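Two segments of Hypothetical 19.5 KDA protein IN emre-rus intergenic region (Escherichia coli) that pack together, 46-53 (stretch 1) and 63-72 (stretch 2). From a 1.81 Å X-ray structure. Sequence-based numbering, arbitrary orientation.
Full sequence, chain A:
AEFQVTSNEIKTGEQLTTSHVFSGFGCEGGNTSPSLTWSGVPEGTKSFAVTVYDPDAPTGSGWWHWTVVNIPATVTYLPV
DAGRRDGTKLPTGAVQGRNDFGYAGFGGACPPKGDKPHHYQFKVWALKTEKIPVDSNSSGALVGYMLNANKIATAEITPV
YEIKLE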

ATOM      1  N   LYS A  46      10.918 -21.469 -10.189  1.00 25.43           N
ATOM      2  CA  LYS A  46      12.012 -20.804 -10.861  1.00 27.15           C
ATOM      3  C   LYS A  46      12.580 -19.579 -10.130  1.00 25.95           C
ATOM      4  O   LYS A  46      13.498 -18.892 -10.579  1.00 25.79           O
ATOM      5  CB  LYS A  46      11.613 -20.363 -12.279  1.00 29.04           C
ATOM      6  CG  LYS A  46      10.516 -21.234 -12.845  1.00 32.63           C
ATOM      7  CD  LYS A  46      10.411 -21.394 -14.321  1.00 35.39           C
ATOM      8  CE  LYS A  46      10.876 -22.777 -14.798  1.00 36.02           C
ATOM      9  NZ  LYS A  46      11.452 -22.553 -16.175  1.00 37.87           N
ATOM     10  N   SER A  47      11.993 -19.285  -8.997  1.00 24.51           N
ATOM     11  CA  SER A  47      12.433 -18.249  -8.088  1.00 22.93           C
ATOM     12  C   SER A  47      11.507 -18.228  -6.849  1.00 20.63           C
ATOM     13  O   SER A  47      10.420 -18.826  -6.804  1.00 20.63           O
ATOM     14  CB  SER A  47      12.561 -16.850  -8.639  1.00 22.39           C
ATOM     15  OG  SER A  47      11.278 -16.310  -8.927  1.00 21.45           O
ATOM     16  N   PHE A  48      12.033 -17.551  -5.823  1.00 18.60           N
ATOM     17  CA  PHE A  48      11.243 -17.428  -4.596  1.00 17.34           C
ATOM     18  C   PHE A  48      11.049 -15.941  -4.222  1.00 16.02           C
ATOM     19  O   PHE A  48      11.741 -15.074  -4.759  1.00 15.78           O
ATOM     20  CB  PHE A  48      11.915 -18.117  -3.392  1.00 16.94           C
ATOM     21  CG  PHE A  48      12.097 -19.611  -3.570  1.00 17.07           C
ATOM     22  CD1 PHE A  48      13.320 -20.101  -4.041  1.00 19.22           C
ATOM     23  CD2 PHE A  48      11.068 -20.470  -3.266  1.00 17.35           C
ATOM     24  CE1 PHE A  48      13.461 -21.492  -4.172  1.00 18.95           C
ATOM     25  CE2 PHE A  48      11.195 -21.854  -3.423  1.00 18.58           C
ATOM     26  CZ  PHE A  48      12.423 -22.348  -3.867  1.00 17.95           C
ATOM     27  N   ALA A  49      10.033 -15.730  -3.377  1.00 15.33           N
ATOM     28  CA  ALA A  49       9.823 -14.319  -2.940  1.00 15.47           C
ATOM     29  C   ALA A  49       9.402 -14.394  -1.499  1.00 14.14           C
ATOM     30  O   ALA A  49       8.884 -15.437  -1.045  1.00 13.65           O
ATOM     31  CB  ALA A  49       8.818 -13.665  -3.861  1.00 16.58           C
ATOM     32  N   VAL A  50       9.650 -13.333  -0.703  1.00 12.70           N
ATOM     33  CA  VAL A  50       9.171 -13.341   0.675  1.00 12.84           C
ATOM     34  C   VAL A  50       8.400 -12.004   0.882  1.00 11.73           C
ATOM     35  O   VAL A  50       8.947 -10.994   0.448  1.00 12.55           O
ATOM     36  CB  VAL A  50      10.285 -13.448   1.735  1.00 13.83           C
ATOM     37  CG1 VAL A  50       9.776 -13.250   3.167  1.00 14.74           C
ATOM     38  CG2 VAL A  50      10.846 -14.882   1.633  1.00 13.52           C
ATOM     39  N   THR A  51       7.238 -12.049   1.512  1.00 12.95           N
ATOM     40  CA  THR A  51       6.530 -10.794   1.788  1.00 11.81           C
ATOM     41  C   THR A  51       6.164 -10.816   3.252  1.00 11.66           C
ATOM     42  O   THR A  51       5.956 -11.859   3.880  1.00 12.04           O
ATOM     43  CB  THR A  51       5.237 -10.548   0.959  1.00 13.15           C
ATOM     44  OG1 THR A  51       4.330 -11.650   1.082  1.00 14.24           O
ATOM     45  CG2 THR A  51       5.566 -10.286  -0.515  1.00 13.17           C
ATOM     46  N   VAL A  52       5.967  -9.605   3.865  1.00 11.53           N
ATOM     47  CA  VAL A  52       5.579  -9.492   5.250  1.00 10.19           C
ATOM     48  C   VAL A  52       4.472  -8.416   5.231  1.00 10.67           C
ATOM     49  O   VAL A  52       4.711  -7.290   4.750  1.00 10.79           O
ATOM     50  CB  VAL A  52       6.685  -9.069   6.225  1.00 10.46           C
ATOM     51  CG1 VAL A  52       6.140  -8.948   7.639  1.00 10.30           C
ATOM     52  CG2 VAL A  52       7.859 -10.068   6.110  1.00  8.56           C
ATOM     53  N   TYR A  53       3.308  -8.818   5.698  1.00  9.21           N
ATOM     54  CA  TYR A  53       2.124  -7.956   5.603  1.00 11.69           C
ATOM     55  C   TYR A  53       1.277  -7.992   6.855  1.00 13.67           C
ATOM     56  O   TYR A  53       1.151  -9.069   7.447  1.00 14.16           O
ATOM     57  CB  TYR A  53       1.265  -8.446   4.432  1.00 11.62           C
ATOM     58  CG  TYR A  53       0.040  -7.556   4.137  1.00 10.30           C
ATOM     59  CD1 TYR A  53       0.178  -6.363   3.438  1.00 10.58           C
ATOM     60  CD2 TYR A  53      -1.192  -7.991   4.496  1.00 10.68           C
ATOM     61  CE1 TYR A  53      -0.970  -5.590   3.190  1.00 10.36           C
ATOM     62  CE2 TYR A  53      -2.365  -7.270   4.210  1.00 11.67           C
ATOM     63  CZ  TYR A  53      -2.203  -6.059   3.579  1.00 11.59           C
ATOM     64  OH  TYR A  53      -3.364  -5.322   3.268  1.00 13.13           O
ATOM     65  N   TRP A  63      -0.483  -2.999   5.813  1.00 10.93           N
ATOM     66  CA  TRP A  63       0.868  -2.429   5.831  1.00 10.56           C
ATOM     67  C   TRP A  63       1.840  -3.457   5.272  1.00  9.99           C
ATOM     68  O   TRP A  63       1.910  -4.588   5.732  1.00 10.19           O
ATOM     69  CB  TRP A  63       1.249  -2.052   7.263  1.00 10.12           C
ATOM     70  CG  TRP A  63       2.452  -1.120   7.288  1.00 12.41           C
ATOM     71  CD1 TRP A  63       3.766  -1.477   7.305  1.00 12.76           C
ATOM     72  CD2 TRP A  63       2.399   0.309   7.281  1.00 12.76           C
ATOM     73  NE1 TRP A  63       4.563  -0.343   7.291  1.00 12.28           N
ATOM     74  CE2 TRP A  63       3.734   0.761   7.327  1.00 11.87           C
ATOM     75  CE3 TRP A  63       1.355   1.241   7.292  1.00  9.90           C
ATOM     76  CZ2 TRP A  63       4.072   2.121   7.366  1.00 13.24           C
ATOM     77  CZ3 TRP A  63       1.695   2.591   7.323  1.00 11.64           C
ATOM     78  CH2 TRP A  63       3.025   3.021   7.358  1.00 11.59           C
ATOM     79  N   TRP A  64       2.558  -3.021   4.243  1.00 11.37           N
ATOM     80  CA  TRP A  64       3.613  -3.903   3.688  1.00 10.23           C
ATOM     81  C   TRP A  64       4.886  -3.684   4.485  1.00 10.33           C
ATOM     82  O   TRP A  64       5.444  -2.600   4.498  1.00  8.32           O
ATOM     83  CB  TRP A  64       3.874  -3.550   2.224  1.00 11.51           C
ATOM     84  CG  TRP A  64       2.751  -3.942   1.309  1.00 11.83           C
ATOM     85  CD1 TRP A  64       1.801  -3.151   0.714  1.00 14.32           C
ATOM     86  CD2 TRP A  64       2.483  -5.286   0.862  1.00 13.26           C
ATOM     87  NE1 TRP A  64       0.966  -3.935  -0.045  1.00 13.32           N
ATOM     88  CE2 TRP A  64       1.368  -5.240   0.008  1.00 12.08           C
ATOM     89  CE3 TRP A  64       3.079  -6.531   1.120  1.00 13.83           C
ATOM     90  CZ2 TRP A  64       0.814  -6.374  -0.587  1.00 14.68           C
ATOM     91  CZ3 TRP A  64       2.548  -7.652   0.493  1.00 13.91           C
ATOM     92  CH2 TRP A  64       1.436  -7.593  -0.354  1.00 15.81           C
ATOM     93  N   HIS A  65       5.391  -4.673   5.216  1.00  9.18           N
ATOM     94  CA  HIS A  65       6.600  -4.529   6.022  1.00 10.80           C
ATOM     95  C   HIS A  65       7.849  -4.951   5.267  1.00 13.23           C
ATOM     96  O   HIS A  65       8.965  -4.508   5.606  1.00 12.31           O
ATOM     97  CB  HIS A  65       6.423  -5.459   7.260  1.00  9.71           C
ATOM     98  CG  HIS A  65       5.537  -4.796   8.288  1.00  9.87           C
ATOM     99  ND1 HIS A  65       6.001  -4.017   9.325  1.00  9.23           N
ATOM    100  CD2 HIS A  65       4.186  -4.845   8.424  1.00 10.55           C
ATOM    101  CE1 HIS A  65       4.966  -3.583  10.051  1.00 11.16           C
ATOM    102  NE2 HIS A  65       3.827  -4.072   9.497  1.00  9.14           N
ATOM    103  N   TRP A  66       7.713  -5.829   4.277  1.00  9.85           N
ATOM    104  CA  TRP A  66       8.921  -6.233   3.525  1.00  9.36           C
ATOM    105  C   TRP A  66       8.540  -6.897   2.225  1.00 10.53           C
ATOM    106  O   TRP A  66       7.554  -7.660   2.234  1.00 11.04           O
ATOM    107  CB  TRP A  66       9.603  -7.340   4.378  1.00 11.35           C
ATOM    108  CG  TRP A  66      11.004  -7.686   3.938  1.00  8.16           C
ATOM    109  CD1 TRP A  66      11.889  -6.921   3.221  1.00  9.52           C
ATOM    110  CD2 TRP A  66      11.720  -8.875   4.345  1.00 11.81           C
ATOM    111  NE1 TRP A  66      13.103  -7.588   3.146  1.00 11.83           N
ATOM    112  CE2 TRP A  66      13.006  -8.785   3.814  1.00 12.79           C
ATOM    113  CE3 TRP A  66      11.357 -10.006   5.080  1.00 10.65           C
ATOM    114  CZ2 TRP A  66      13.986  -9.800   3.950  1.00 12.64           C
ATOM    115  CZ3 TRP A  66      12.332 -11.019   5.261  1.00 11.98           C
ATOM    116  CH2 TRP A  66      13.640 -10.901   4.704  1.00 11.44           C
ATOM    117  N   THR A  67       9.280  -6.745   1.149  1.00 10.27           N
ATOM    118  CA  THR A  67       9.051  -7.546  -0.049  1.00 12.38           C
ATOM    119  C   THR A  67      10.474  -7.879  -0.551  1.00 10.16           C
ATOM    120  O   THR A  67      11.266  -6.951  -0.729  1.00 11.99           O
ATOM    121  CB  THR A  67       8.269  -6.884  -1.216  1.00 10.82           C
ATOM    122  OG1 THR A  67       8.974  -5.733  -1.674  1.00 12.48           O
ATOM    123  CG2 THR A  67       6.872  -6.442  -0.785  1.00 10.32           C
ATOM    124  N   VAL A  68      10.704  -9.144  -0.873  1.00 11.88           N
ATOM    125  CA  VAL A  68      11.986  -9.532  -1.450  1.00 15.07           C
ATOM    126  C   VAL A  68      11.639 -10.511  -2.607  1.00 13.59           C
ATOM    127  O   VAL A  68      10.863 -11.409  -2.313  1.00 14.17           O
ATOM    128  CB  VAL A  68      12.866 -10.494  -0.617  1.00 16.28           C
ATOM    129  CG1 VAL A  68      14.256 -10.631  -1.273  1.00 16.58           C
ATOM    130  CG2 VAL A  68      12.964 -10.092   0.805  1.00 19.62           C
ATOM    131  N   VAL A  69      12.170 -10.251  -3.786  1.00 15.27           N
ATOM    132  CA  VAL A  69      11.791 -11.165  -4.869  1.00 17.08           C
ATOM    133  C   VAL A  69      13.078 -11.552  -5.587  1.00 19.06           C
ATOM    134  O   VAL A  69      14.168 -11.044  -5.276  1.00 21.20           O
ATOM    135  CB  VAL A  69      10.788 -10.577  -5.862  1.00 15.39           C
ATOM    136  CG1 VAL A  69       9.492 -10.070  -5.197  1.00 18.33           C
ATOM    137  CG2 VAL A  69      11.374  -9.406  -6.628  1.00 15.49           C
ATOM    138  N   ASN A  70      12.890 -12.441  -6.584  1.00 20.37           N
ATOM    139  CA  ASN A  70      14.023 -12.869  -7.415  1.00 19.34           C
ATOM    140  C   ASN A  70      15.056 -13.615  -6.575  1.00 20.90           C
ATOM    141  O   ASN A  70      16.264 -13.622  -6.880  1.00 22.11           O
ATOM    142  CB  ASN A  70      14.596 -11.735  -8.242  1.00 20.80           C
ATOM    143  CG  ASN A  70      13.648 -11.055  -9.235  1.00 16.53           C
ATOM    144  OD1 ASN A  70      12.598 -11.599  -9.527  1.00 17.20           O
ATOM    145  ND2 ASN A  70      13.984  -9.889  -9.759  1.00 17.33           N
ATOM    146  N   ILE A  71      14.569 -14.338  -5.580  1.00 19.57           N
ATOM    147  CA  ILE A  71      15.431 -15.240  -4.835  1.00 21.28           C
ATOM    148  C   ILE A  71      15.648 -16.425  -5.799  1.00 21.77           C
ATOM    149  O   ILE A  71      14.689 -17.060  -6.251  1.00 21.87           O
ATOM    150  CB  ILE A  71      14.874 -15.645  -3.498  1.00 19.84           C
ATOM    151  CG1 ILE A  71      14.673 -14.404  -2.578  1.00 21.38           C
ATOM    152  CG2 ILE A  71      15.849 -16.615  -2.839  1.00 22.49           C
ATOM    153  CD1 ILE A  71      13.721 -14.725  -1.435  1.00 16.55           C
ATOM    154  N   PRO A  72      16.902 -16.687  -6.140  1.00 21.85           N
ATOM    155  CA  PRO A  72      17.201 -17.797  -7.047  1.00 22.55           C
ATOM    156  C   PRO A  72      16.578 -19.080  -6.562  1.00 21.71           C
ATOM    157  O   PRO A  72      16.488 -19.465  -5.396  1.00 21.86           O
ATOM    158  CB  PRO A  72      18.727 -17.875  -7.097  1.00 20.74           C
ATOM    159  CG  PRO A  72      19.205 -16.576  -6.588  1.00 23.44           C
ATOM    160  CD  PRO A  72      18.111 -15.971  -5.719  1.00 22.52           C
TER
HETATM  161  O   HOH W   1      10.924 -13.710  -8.182  1.00 20.53           O

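The two segments pair as neighbouring antiparallel β-strands, joined by a backbone hydrogen-bond ladder that two β-bulges interrupt and by apolar side chains packed on both faces of the sheet, with 820 Å² buried between them. Phe48 and Ile71 form a reciprocal pair, Phe48 N to Ile71 O at 2.7 Å and Ile71 N to Phe48 O at 3.0 Å. The next such pair joins Val50 N to Val68 O (2.8 Å) and Val68 N to Val50 O (2.9 Å). Between these pairs the register slips by one residue, and Asn70, with phi/psi of 64/34°, lies in the extra length of the second strand. Its N is not left unpaired: it donates to water 1 (2.8 Å), which in turn donates to Ser47 OG (2.7 Å), so the water bridges the strands at the bulge.

Farther along, Val52 N donates to Trp66 O (3.0 Å). A second bulge follows, where Val52 O accepts a short bond from His65 N (2.7 Å) and a weak one from Trp66 N (3.4 Å). CA-H...O contacts supplement the ladder, among them Thr51 CA to Trp66 O at 3.3 Å.

Phe48, Val50, Val52, Trp66, Val68 and Ile71 share one face. Here the branched Val50 fits between larger neighbours, its CG1 4.0 Å from Trp66 CZ3 and its CG2 4.2 Å from Ile71 CD1, while Val52 CG2 meets the edge of the Trp66 ring at CE3 (3.6 Å). On the other face, Tyr53 directs its edge toward the face of Trp64, with CD1 3.6 Å from Trp64 CD2 and the planes inclined at 56°. Thr51 and Thr67 also lie there, their methyls 4.1 Å apart (CG2 to CG2); both hydroxyls are hydrogen-bonded elsewhere in the structure, which makes these polar residues compatible with burial.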